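Local coordinates for ferric vibriobactin ABC transporter, periplasmic ferric vibriobactin-binding protein (Vibrio cholerae, PDB 3R5T), which binds ferric vibriobactin in the periplasm, probably to hand the iron-loaded siderophore to an inner-membrane ABC transporter for uptake, at residues R164-S169 with L225-T230; N177-A182 with E198-A203; Q238-F243 with K258-L263. One frame throughout, in Å; residues are numbered along the deposited sequence. Where two conformers were deposited one is given.

Interaction 1 of 3, residues R164-S169 with L225-T230. With VBN ((4S,5R)-N-{3-[(2,3-dihydroxybenzoyl)amino]propyl}-2-(2,3-dihydroxyphenyl)-N-[3-({[(4S,5R)-2-(2,3-dihydroxyphenyl)-5-met hyl-4,5-dihydro-1,3-oxazol-4-yl]carbonyl}amino)propyl]-5-methyl-4,5-dihydro-1,3-oxazole-4-carboxamide), chain B.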
loop_
_atom_site.group_PDB
_atom_site.type_symbol
_atom_site.label_atom_id
_atom_site.label_comp_id
_atom_site.label_asym_id
_atom_site.label_seq_id
_atom_site.Cartn_x
_atom_site.Cartn_y
_atom_site.Cartn_z
ATOM N N ARG A 164 -6.233 -21.737 -2.114
ATOM C CA ARG A 164 -6.192 -20.362 -1.643
ATOM C C ARG A 164 -4.777 -19.944 -1.282
ATOM O O ARG A 164 -3.869 -20.774 -1.235
ATOM C CB ARG A 164 -7.073 -20.202 -0.405
ATOM C CG ARG A 164 -8.488 -20.748 -0.598
ATOM C CD ARG A 164 -9.348 -20.428 0.613
ATOM N NE ARG A 164 -8.928 -21.167 1.798
ATOM C CZ ARG A 164 -9.210 -20.782 3.039
ATOM N NH1 ARG A 164 -8.792 -21.499 4.070
ATOM N NH2 ARG A 164 -9.911 -19.675 3.243
ATOM N N ALA A 165 -4.615 -18.651 -1.046
ATOM C CA ALA A 165 -3.326 -18.108 -0.624
ATOM C C ALA A 165 -3.495 -17.189 0.564
ATOM O O ALA A 165 -4.511 -16.516 0.701
ATOM C CB ALA A 165 -2.665 -17.349 -1.770
ATOM N N ASN A 166 -2.474 -17.139 1.421
ATOM C CA ASN A 166 -2.404 -16.084 2.428
ATOM C C ASN A 166 -1.257 -15.124 2.113
ATOM O O ASN A 166 -0.404 -15.420 1.284
ATOM C CB ASN A 166 -2.270 -16.643 3.858
ATOM C CG ASN A 166 -1.232 -17.718 3.970
ATOM O OD1 ASN A 166 -0.091 -17.551 3.533
ATOM N ND2 ASN A 166 -1.619 -18.853 4.569
ATOM N N ILE A 167 -1.281 -13.963 2.748
ATOM C CA ILE A 167 -0.247 -12.958 2.577
ATOM C C ILE A 167 0.290 -12.624 3.948
ATOM O O ILE A 167 -0.457 -12.210 4.839
ATOM C CB ILE A 167 -0.799 -11.675 1.918
ATOM C CG1 ILE A 167 -1.438 -12.015 0.568
ATOM C CG2 ILE A 167 0.318 -10.646 1.751
ATOM C CD1 ILE A 167 -2.240 -10.849 -0.029
ATOM N N VAL A 168 1.594 -12.798 4.131
ATOM C CA VAL A 168 2.180 -12.728 5.456
ATOM C C VAL A 168 3.303 -11.699 5.516
ATOM O O VAL A 168 4.107 -11.589 4.593
ATOM C CB VAL A 168 2.774 -14.107 5.843
ATOM C CG1 VAL A 168 3.528 -14.042 7.173
ATOM C CG2 VAL A 168 1.688 -15.183 5.880
ATOM N N SER A 169 3.353 -10.961 6.620
ATOM C CA SER A 169 4.522 -10.165 6.998
ATOM C C SER A 169 5.265 -10.940 8.078
ATOM O O SER A 169 4.801 -11.062 9.205
ATOM C CB SER A 169 4.091 -8.794 7.509
ATOM O OG SER A 169 5.230 -8.005 7.835
ATOM N N LEU A 225 -2.226 -21.413 9.783
ATOM C CA LEU A 225 -2.643 -20.993 8.441
ATOM C C LEU A 225 -2.912 -22.207 7.546
ATOM O O LEU A 225 -2.160 -23.183 7.555
ATOM C CB LEU A 225 -1.596 -20.057 7.823
ATOM C CG LEU A 225 -1.456 -18.715 8.537
ATOM C CD1 LEU A 225 -0.212 -17.967 8.058
ATOM C CD2 LEU A 225 -2.700 -17.877 8.316
ATOM N N GLN A 226 -3.995 -22.161 6.776
ATOM C CA GLN A 226 -4.389 -23.346 6.022
ATOM C C GLN A 226 -4.151 -23.269 4.515
ATOM O O GLN A 226 -4.211 -24.293 3.824
ATOM C CB GLN A 226 -5.854 -23.702 6.298
ATOM C CG GLN A 226 -6.178 -24.000 7.760
ATOM C CD GLN A 226 -5.732 -25.390 8.212
ATOM O OE1 GLN A 226 -6.275 -25.943 9.173
ATOM N NE2 GLN A 226 -4.748 -25.956 7.524
ATOM N N ALA A 227 -3.882 -22.074 4.003
ATOM C CA ALA A 227 -3.765 -21.917 2.558
ATOM C C ALA A 227 -2.600 -22.710 1.968
ATOM O O ALA A 227 -1.542 -22.895 2.591
ATOM C CB ALA A 227 -3.682 -20.442 2.160
ATOM N N GLU A 228 -2.817 -23.160 0.741
ATOM C CA GLU A 228 -1.865 -23.966 0.004
ATOM C C GLU A 228 -0.719 -23.138 -0.559
ATOM O O GLU A 228 0.290 -23.689 -1.001
ATOM C CB GLU A 228 -2.580 -24.682 -1.142
ATOM C CG GLU A 228 -3.657 -25.658 -0.685
ATOM C CD GLU A 228 -5.083 -25.096 -0.708
ATOM O OE1 GLU A 228 -5.302 -23.876 -0.499
ATOM O OE2 GLU A 228 -6.008 -25.909 -0.931
ATOM N N THR A 229 -0.884 -21.819 -0.547
ATOM C CA THR A 229 0.111 -20.901 -1.083
ATOM C C THR A 229 0.299 -19.747 -0.108
ATOM O O THR A 229 -0.662 -19.280 0.498
ATOM C CB THR A 229 -0.310 -20.369 -2.468
ATOM O OG1 THR A 229 -0.354 -21.465 -3.395
ATOM C CG2 THR A 229 0.671 -19.315 -2.978
ATOM N N THR A 230 1.544 -19.313 0.070
ATOM C CA THR A 230 1.847 -18.165 0.912
ATOM C C THR A 230 2.675 -17.151 0.142
ATOM O O THR A 230 3.664 -17.507 -0.494
ATOM C CB THR A 230 2.654 -18.573 2.173
ATOM O OG1 THR A 230 1.826 -19.349 3.047
ATOM C CG2 THR A 230 3.171 -17.317 2.927
HETATM C C VBN B . 6.554 -1.772 12.459
HETATM N N VBN B . 5.069 0.152 11.739
HETATM O O VBN B . 5.682 -2.302 13.064
HETATM C CA VBN B . 6.418 -0.339 11.961
HETATM C CB VBN B . 6.976 0.743 12.961
HETATM C CAB VBN B . 10.044 0.086 4.806
HETATM O OAC VBN B . 5.078 -6.519 10.043
HETATM O OAD VBN B . 10.125 0.490 9.369
HETATM O OAF VBN B . 2.592 -1.227 8.613
HETATM O OAG VBN B . -0.140 0.667 11.924
HETATM O OAH VBN B . 3.369 1.630 9.308
HETATM O OAI VBN B . 4.478 -2.361 10.110
HETATM O OAJ VBN B . 2.426 -0.057 11.383
HETATM O OAK VBN B . 5.665 0.253 8.857
HETATM C CAL VBN B . 2.007 -4.821 7.758
HETATM C CAM VBN B . 1.774 2.520 14.529
HETATM C CAN VBN B . 5.049 3.803 6.804
HETATM C CAO VBN B . 1.843 -3.395 7.768
HETATM C CAP VBN B . 0.678 2.045 13.753
HETATM C CAQ VBN B . 4.038 3.319 7.698
HETATM C CAR VBN B . 3.023 -5.448 8.569
HETATM C CAS VBN B . 3.084 2.108 14.245
HETATM C CAT VBN B . 6.269 3.097 6.641
HETATM C CAU VBN B . 7.765 -4.948 12.329
HETATM C CAV VBN B . 10.169 -2.627 11.313
HETATM C CAW VBN B . 6.280 -5.344 12.299
HETATM C CAX VBN B . 11.203 -1.991 10.355
HETATM C CAY VBN B . 8.089 -3.653 13.077
HETATM C CAZ VBN B . 8.965 -1.731 11.651
HETATM N NBB VBN B . 5.433 -4.649 11.333
HETATM N NBC VBN B . 10.624 -1.778 9.030
HETATM N NBD VBN B . 7.866 -0.191 7.513
HETATM O OBF VBN B . 8.686 1.623 6.277
HETATM C CBG VBN B . 4.853 -5.375 10.226
HETATM C CBH VBN B . 10.081 -0.469 8.654
HETATM C CBJ VBN B . 4.656 0.672 13.017
HETATM C CBK VBN B . 2.697 -2.601 8.587
HETATM C CBL VBN B . 0.903 1.148 12.693
HETATM C CBM VBN B . 4.280 2.140 8.399
HETATM C CBN VBN B . 3.655 -3.188 9.361
HETATM C CBO VBN B . 2.155 0.764 12.435
HETATM C CBP VBN B . 5.459 1.463 8.237
HETATM C CBQ VBN B . 3.824 -4.675 9.346
HETATM C CBR VBN B . 3.289 1.276 13.219
HETATM C CBS VBN B . 6.483 1.948 7.306
HETATM C CBU VBN B . 9.767 0.596 6.209
HETATM C CBW VBN B . 7.794 1.215 7.268
HETATM C CBX VBN B . 9.303 -0.447 7.344
HETATM N NBY VBN B . 7.861 -2.406 12.340
HETATM O OG1 VBN B . 5.768 1.177 13.724
HETATM C CG2 VBN B . 7.910 1.814 12.419
HETATM O O HOH W 1 -3.113 -21.903 -3.507
HETATM O O HOH W 2 -7.280 -23.348 2.079
HETATM O O HOH W 3 -0.351 -21.678 4.739
#
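N166 and T230 meet at the start of two parallel strands, and the asparagine side chain carries much of the contact. Its CB leaves the strand on the same sheet face as T230, with CG in the crowded position between the backbone N and the carbonyl carbon (chi1 47°). CG lies 3.6 Å from T230 OG1; beyond it OD1 accepts a 2.7 Å hydrogen bond from T230 OG1, which arrives in the amide plane on a lone pair. The other branch, ND2, lies against methyl and methylene carbon, 3.5 Å from both L225 CB and A227 CB. It also donates to E198 OE1 and to a water that in turn donates to A227 O, leaving the amide held from both ends. In the backbone, N166 N donates to T229 O at 3.0 Å, while the return bond from T229 N to R164 O is weak. At the entrance to the strand, R164 N gives a nearly straight bond to E228 OE1 (2.8 Å, 174°), reaching the oxygen from above the carboxylate plane. Further on, V168 CG2 packs 3.9 Å from T230 CG2 and also touches L225 CD1. S169 OG donates to vibriobactin OAC at 2.7 Å, placing the far end of this strand in the ligand pocket. Strand 165-169 is central in the mixed sheet, between 177-180 and 229-233, with helix 185-192 packed on I167.

Interaction 2 of 3, residues N177-A182 with E198-A203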
loop_
_atom_site.group_PDB
_atom_site.type_symbol
_atom_site.label_atom_id
_atom_site.label_comp_id
_atom_site.label_asym_id
_atom_site.label_seq_id
_atom_site.Cartn_x
_atom_site.Cartn_y
_atom_site.Cartn_z
ATOM N N ASN A 177 3.975 -11.361 14.397
ATOM C CA ASN A 177 3.985 -11.383 12.938
ATOM C C ASN A 177 2.645 -10.845 12.442
ATOM O O ASN A 177 1.786 -10.463 13.243
ATOM C CB ASN A 177 4.192 -12.817 12.431
ATOM C CG ASN A 177 5.644 -13.307 12.589
ATOM O OD1 ASN A 177 6.317 -13.576 11.587
ATOM N ND2 ASN A 177 6.135 -13.414 13.837
ATOM N N ALA A 178 2.412 -10.848 11.139
ATOM C CA ALA A 178 1.137 -10.301 10.668
ATOM C C ALA A 178 0.635 -10.969 9.404
ATOM O O ALA A 178 1.425 -11.484 8.607
ATOM C CB ALA A 178 1.220 -8.786 10.483
ATOM N N VAL A 179 -0.688 -10.964 9.233
ATOM C CA VAL A 179 -1.314 -11.620 8.095
ATOM C C VAL A 179 -2.356 -10.695 7.457
ATOM O O VAL A 179 -3.205 -10.129 8.148
ATOM C CB VAL A 179 -1.988 -12.941 8.527
ATOM C CG1 VAL A 179 -2.635 -13.637 7.331
ATOM C CG2 VAL A 179 -0.986 -13.877 9.226
ATOM N N ALA A 180 -2.314 -10.571 6.138
ATOM C CA ALA A 180 -3.224 -9.642 5.449
ATOM C C ALA A 180 -4.704 -9.967 5.623
ATOM O O ALA A 180 -5.112 -11.132 5.583
ATOM C CB ALA A 180 -2.895 -9.535 3.928
ATOM N N LYS A 181 -5.500 -8.913 5.782
ATOM C CA LYS A 181 -6.948 -9.020 5.938
ATOM C C LYS A 181 -7.640 -8.687 4.623
ATOM O O LYS A 181 -7.043 -8.071 3.734
ATOM C CB LYS A 181 -7.428 -8.095 7.066
ATOM C CG LYS A 181 -6.927 -8.532 8.444
ATOM C CD LYS A 181 -7.220 -7.506 9.528
ATOM C CE LYS A 181 -8.681 -7.128 9.552
ATOM N NZ LYS A 181 -8.998 -6.373 10.793
ATOM N N ALA A 182 -8.899 -9.113 4.500
ATOM C CA ALA A 182 -9.644 -9.009 3.240
ATOM C C ALA A 182 -9.706 -7.615 2.632
ATOM O O ALA A 182 -9.666 -7.481 1.420
ATOM C CB ALA A 182 -11.052 -9.562 3.435
ATOM N N GLU A 198 -7.096 -16.426 2.003
ATOM C CA GLU A 198 -7.418 -16.879 3.353
ATOM C C GLU A 198 -7.413 -15.664 4.284
ATOM O O GLU A 198 -6.507 -14.816 4.222
ATOM C CB GLU A 198 -6.415 -17.921 3.842
ATOM C CG GLU A 198 -6.508 -18.213 5.345
ATOM C CD GLU A 198 -5.477 -19.241 5.803
ATOM O OE1 GLU A 198 -4.454 -19.396 5.117
ATOM O OE2 GLU A 198 -5.709 -19.911 6.822
ATOM N N GLU A 199 -8.423 -15.581 5.138
ATOM C CA GLU A 199 -8.500 -14.530 6.149
ATOM C C GLU A 199 -7.992 -15.084 7.476
ATOM O O GLU A 199 -8.353 -16.190 7.869
ATOM C CB GLU A 199 -9.943 -14.031 6.311
ATOM C CG GLU A 199 -10.176 -12.983 7.417
ATOM C CD GLU A 199 -9.905 -11.540 6.967
ATOM O OE1 GLU A 199 -10.225 -10.601 7.721
ATOM O OE2 GLU A 199 -9.376 -11.340 5.866
ATOM N N PRO A 200 -7.130 -14.320 8.166
ATOM C CA PRO A 200 -6.685 -14.766 9.492
ATOM C C PRO A 200 -7.843 -14.683 10.485
ATOM O O PRO A 200 -8.689 -13.796 10.364
ATOM C CB PRO A 200 -5.596 -13.748 9.868
ATOM C CG PRO A 200 -5.944 -12.519 9.077
ATOM C CD PRO A 200 -6.612 -12.989 7.810
ATOM N N ASP A 201 -7.901 -15.610 11.432
ATOM C CA ASP A 201 -8.962 -15.603 12.434
ATOM C C ASP A 201 -8.882 -14.317 13.251
ATOM O O ASP A 201 -7.861 -14.046 13.875
ATOM C CB ASP A 201 -8.811 -16.827 13.338
ATOM C CG ASP A 201 -9.979 -17.016 14.295
ATOM O OD1 ASP A 201 -10.624 -16.024 14.677
ATOM O OD2 ASP A 201 -10.236 -18.177 14.686
ATOM N N PRO A 202 -9.955 -13.508 13.243
ATOM C CA PRO A 202 -9.929 -12.231 13.971
ATOM C C PRO A 202 -9.588 -12.395 15.450
ATOM O O PRO A 202 -9.063 -11.471 16.083
ATOM C CB PRO A 202 -11.357 -11.699 13.800
ATOM C CG PRO A 202 -11.853 -12.343 12.542
ATOM C CD PRO A 202 -11.218 -13.708 12.508
ATOM N N ALA A 203 -9.876 -13.568 15.998
ATOM C CA ALA A 203 -9.597 -13.814 17.407
ATOM C C ALA A 203 -8.101 -13.828 17.717
ATOM O O ALA A 203 -7.704 -13.795 18.879
ATOM C CB ALA A 203 -10.246 -15.117 17.861
HETATM O O HOH W 4 -3.986 -13.411 4.067
#
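P200 lies against V179, its ring carbon CB 3.9 Å from V179 CG1, and the two side chains run antiparallel alongside one another. V179 CG1 is anti to the backbone N (chi1 -180°), from where it meets both CB and CG of the proline. The ring's CD lies 3.3 Å from A180 O. A180 O accepts a hydrogen bond from a water, at 3.0 Å, which also donates to E198 O and so bridges the two backbones where they do not pair directly. Beside the proline, E199 reaches toward the chain just after the strand. Its side chain, modelled in two conformers, bends at chi2 (85°) in one of them, and there OE2 lies 2.7 Å from A182 N, a weak hydrogen bond at best (129° at the hydrogen) and doubtful as a fixed link. K181 CB and CG lie beside the E199 carboxylate in this conformer, and CG reaches P200 CG, while the lysine ammonium group turns elsewhere and donates to H211 O.

The contact belongs to the C-terminal lobe of a solute-binding protein of family 8, where the loop following helix 185-192 folds back over strand 177-180, in the mixed sheet of that lobe. Strand 214-217, at the outer edge of this sheet, supplies L215 against P200 and I217 against V179. E198 is anchored from behind: one carboxylate oxygen accepts from Q226 N, and the other from A227 N. Farther along the loop, D201 OD1 accepts from A203 N at 2.9 Å, an Asx turn leading into the 3-10 segment.

Interaction 3 of 3, residues Q238-F243 with K258-L263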
loop_
_atom_site.group_PDB
_atom_site.type_symbol
_atom_site.label_atom_id
_atom_site.label_comp_id
_atom_site.label_asym_id
_atom_site.label_seq_id
_atom_site.Cartn_x
_atom_site.Cartn_y
_atom_site.Cartn_z
ATOM N N GLN A 238 14.106 -15.609 -2.863
ATOM C CA GLN A 238 15.280 -16.060 -2.111
ATOM C C GLN A 238 15.129 -15.729 -0.639
ATOM O O GLN A 238 15.465 -16.531 0.233
ATOM C CB GLN A 238 16.559 -15.427 -2.661
ATOM C CG GLN A 238 17.824 -15.720 -1.850
ATOM C CD GLN A 238 18.146 -17.197 -1.741
ATOM O OE1 GLN A 238 18.670 -17.655 -0.718
ATOM N NE2 GLN A 238 17.842 -17.952 -2.792
ATOM N N GLN A 239 14.621 -14.538 -0.362
ATOM C CA GLN A 239 14.404 -14.118 1.011
ATOM C C GLN A 239 13.323 -14.948 1.699
ATOM O O GLN A 239 13.422 -15.245 2.896
ATOM C CB GLN A 239 14.062 -12.636 1.041
ATOM C CG GLN A 239 15.291 -11.741 0.855
ATOM C CD GLN A 239 14.940 -10.297 0.641
ATOM O OE1 GLN A 239 13.826 -9.969 0.228
ATOM N NE2 GLN A 239 15.894 -9.408 0.910
ATOM N N ALA A 240 12.312 -15.344 0.930
ATOM C CA ALA A 240 11.233 -16.185 1.441
ATOM C C ALA A 240 11.716 -17.559 1.902
ATOM O O ALA A 240 11.000 -18.263 2.614
ATOM C CB ALA A 240 10.164 -16.346 0.381
ATOM N N GLN A 241 12.914 -17.952 1.483
ATOM C CA GLN A 241 13.467 -19.246 1.891
ATOM C C GLN A 241 13.519 -19.386 3.409
ATOM O O GLN A 241 13.415 -20.486 3.941
ATOM C CB GLN A 241 14.856 -19.468 1.291
ATOM C CG GLN A 241 14.853 -19.600 -0.221
ATOM C CD GLN A 241 13.826 -20.599 -0.719
ATOM O OE1 GLN A 241 13.809 -21.757 -0.293
ATOM N NE2 GLN A 241 12.966 -20.159 -1.632
ATOM N N ALA A 242 13.667 -18.270 4.111
ATOM C CA ALA A 242 13.768 -18.321 5.566
ATOM C C ALA A 242 12.444 -18.808 6.172
ATOM O O ALA A 242 12.442 -19.590 7.125
ATOM C CB ALA A 242 14.155 -16.961 6.126
ATOM N N PHE A 243 11.332 -18.343 5.605
ATOM C CA PHE A 243 10.001 -18.806 5.992
ATOM C C PHE A 243 9.871 -20.307 5.736
ATOM O O PHE A 243 9.483 -21.068 6.623
ATOM C CB PHE A 243 8.933 -18.040 5.208
ATOM C CG PHE A 243 7.527 -18.342 5.629
ATOM C CD1 PHE A 243 6.771 -19.312 4.974
ATOM C CD2 PHE A 243 6.930 -17.610 6.654
ATOM C CE1 PHE A 243 5.472 -19.568 5.350
ATOM C CE2 PHE A 243 5.625 -17.856 7.030
ATOM C CZ PHE A 243 4.881 -18.836 6.373
ATOM N N LYS A 258 5.616 -26.528 -1.111
ATOM C CA LYS A 258 6.646 -25.636 -1.622
ATOM C C LYS A 258 6.005 -24.577 -2.515
ATOM O O LYS A 258 6.399 -24.369 -3.666
ATOM C CB LYS A 258 7.741 -26.410 -2.358
ATOM C CG LYS A 258 8.692 -27.153 -1.428
ATOM C CD LYS A 258 9.864 -27.749 -2.192
ATOM C CE LYS A 258 10.791 -28.504 -1.260
ATOM N NZ LYS A 258 10.074 -29.605 -0.559
ATOM N N GLN A 259 4.986 -23.925 -1.974
ATOM C CA GLN A 259 4.357 -22.816 -2.660
ATOM C C GLN A 259 4.418 -21.586 -1.772
ATOM O O GLN A 259 3.399 -20.998 -1.402
ATOM C CB GLN A 259 2.929 -23.177 -3.085
ATOM C CG GLN A 259 2.926 -24.140 -4.285
ATOM C CD GLN A 259 1.591 -24.820 -4.567
ATOM O OE1 GLN A 259 1.491 -25.610 -5.505
ATOM N NE2 GLN A 259 0.581 -24.543 -3.757
ATOM N N VAL A 260 5.650 -21.216 -1.419
ATOM C CA VAL A 260 5.927 -20.010 -0.659
ATOM C C VAL A 260 6.727 -19.081 -1.554
ATOM O O VAL A 260 7.815 -19.438 -2.009
ATOM C CB VAL A 260 6.777 -20.306 0.588
ATOM C CG1 VAL A 260 7.095 -19.010 1.319
ATOM C CG2 VAL A 260 6.061 -21.270 1.507
ATOM N N TYR A 261 6.186 -17.891 -1.793
ATOM C CA TYR A 261 6.755 -16.964 -2.758
ATOM C C TYR A 261 6.929 -15.582 -2.149
ATOM O O TYR A 261 6.150 -15.163 -1.289
ATOM C CB TYR A 261 5.840 -16.871 -3.991
ATOM C CG TYR A 261 5.452 -18.222 -4.558
ATOM C CD1 TYR A 261 6.386 -19.016 -5.217
ATOM C CD2 TYR A 261 4.157 -18.713 -4.415
ATOM C CE1 TYR A 261 6.039 -20.255 -5.725
ATOM C CE2 TYR A 261 3.803 -19.943 -4.918
ATOM C CZ TYR A 261 4.742 -20.709 -5.575
ATOM O OH TYR A 261 4.384 -21.940 -6.078
ATOM N N GLY A 262 7.967 -14.875 -2.576
ATOM C CA GLY A 262 8.063 -13.472 -2.228
ATOM C C GLY A 262 7.150 -12.646 -3.105
ATOM O O GLY A 262 7.069 -12.842 -4.316
ATOM N N LEU A 263 6.461 -11.701 -2.484
ATOM C CA LEU A 263 5.598 -10.808 -3.239
ATOM C C LEU A 263 6.446 -9.740 -3.932
ATOM O O LEU A 263 6.004 -9.092 -4.879
ATOM C CB LEU A 263 4.568 -10.194 -2.302
ATOM C CG LEU A 263 3.269 -9.632 -2.868
ATOM C CD1 LEU A 263 2.491 -10.693 -3.664
ATOM C CD2 LEU A 263 2.443 -9.095 -1.701
#
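F243 and V260 stand at about a right angle to each other, the phenylalanine on a helix and the valine on an edge strand. F243 has CG anti to the backbone N (chi1 -174°), and its ring atom CD1 makes the approach, 3.7 Å from V260 CG1 and 4.0 Å from V260 CG2. The CG1 methyl comes to the ring obliquely. Both valine methyls thus have the same ring atom, CD1, as their neighbour, and CG1, itself anti to the backbone N, is also near A240 CB, at 4.2 Å. One turn of helix earlier than F243, A240 points its CB at the strand backbone and lies 4.0 Å from G262 N. A240 CA and G262 CA are 5.6 Å apart, a closeness consistent with the small residues on both sides.

This is helix-on-sheet packing in the C-terminal lobe: helix 237-244 covers strand 260-264, the outermost strand of the mixed sheet on this side, with the two short segments running at 132° and their axes 6.9 Å apart. Between them the chain passes through helix 253-256, which ends in a Schellman motif at K258, where phi is positive, before entering the strand.

L232 of the adjacent strand extends the apolar layer, touching A240, F243 and V260, and I255 also reaches both F243 and V260. Y170 meets the F243 ring edge-to-face. G262 N donates to the carboxylate of D237, a polar tie between the first turn of the helix and the strand.

In the fold
From the N terminus, strand 165-169 comes first and pairs directly with 177-180, the next strand in the chain. Interaction 2 then closes a short loop around helix 185-192 when 198-203 returns to 177-182. This loop lies wholly within the longer one that interaction 1 closes when 225-230 comes back to 164-169. Interaction 3 follows in series, joining 238-243 to 258-263 after interaction 1 is complete. All three reach one mixed sheet: probable backbone hydrogen bonds, A180 N to I167 O and Y261 N to T230 O, link interaction 1 to 2 and to 3. Interactions 2 and 3 do not touch, their centres lying about 18 Å apart, with interaction 1 joined to each.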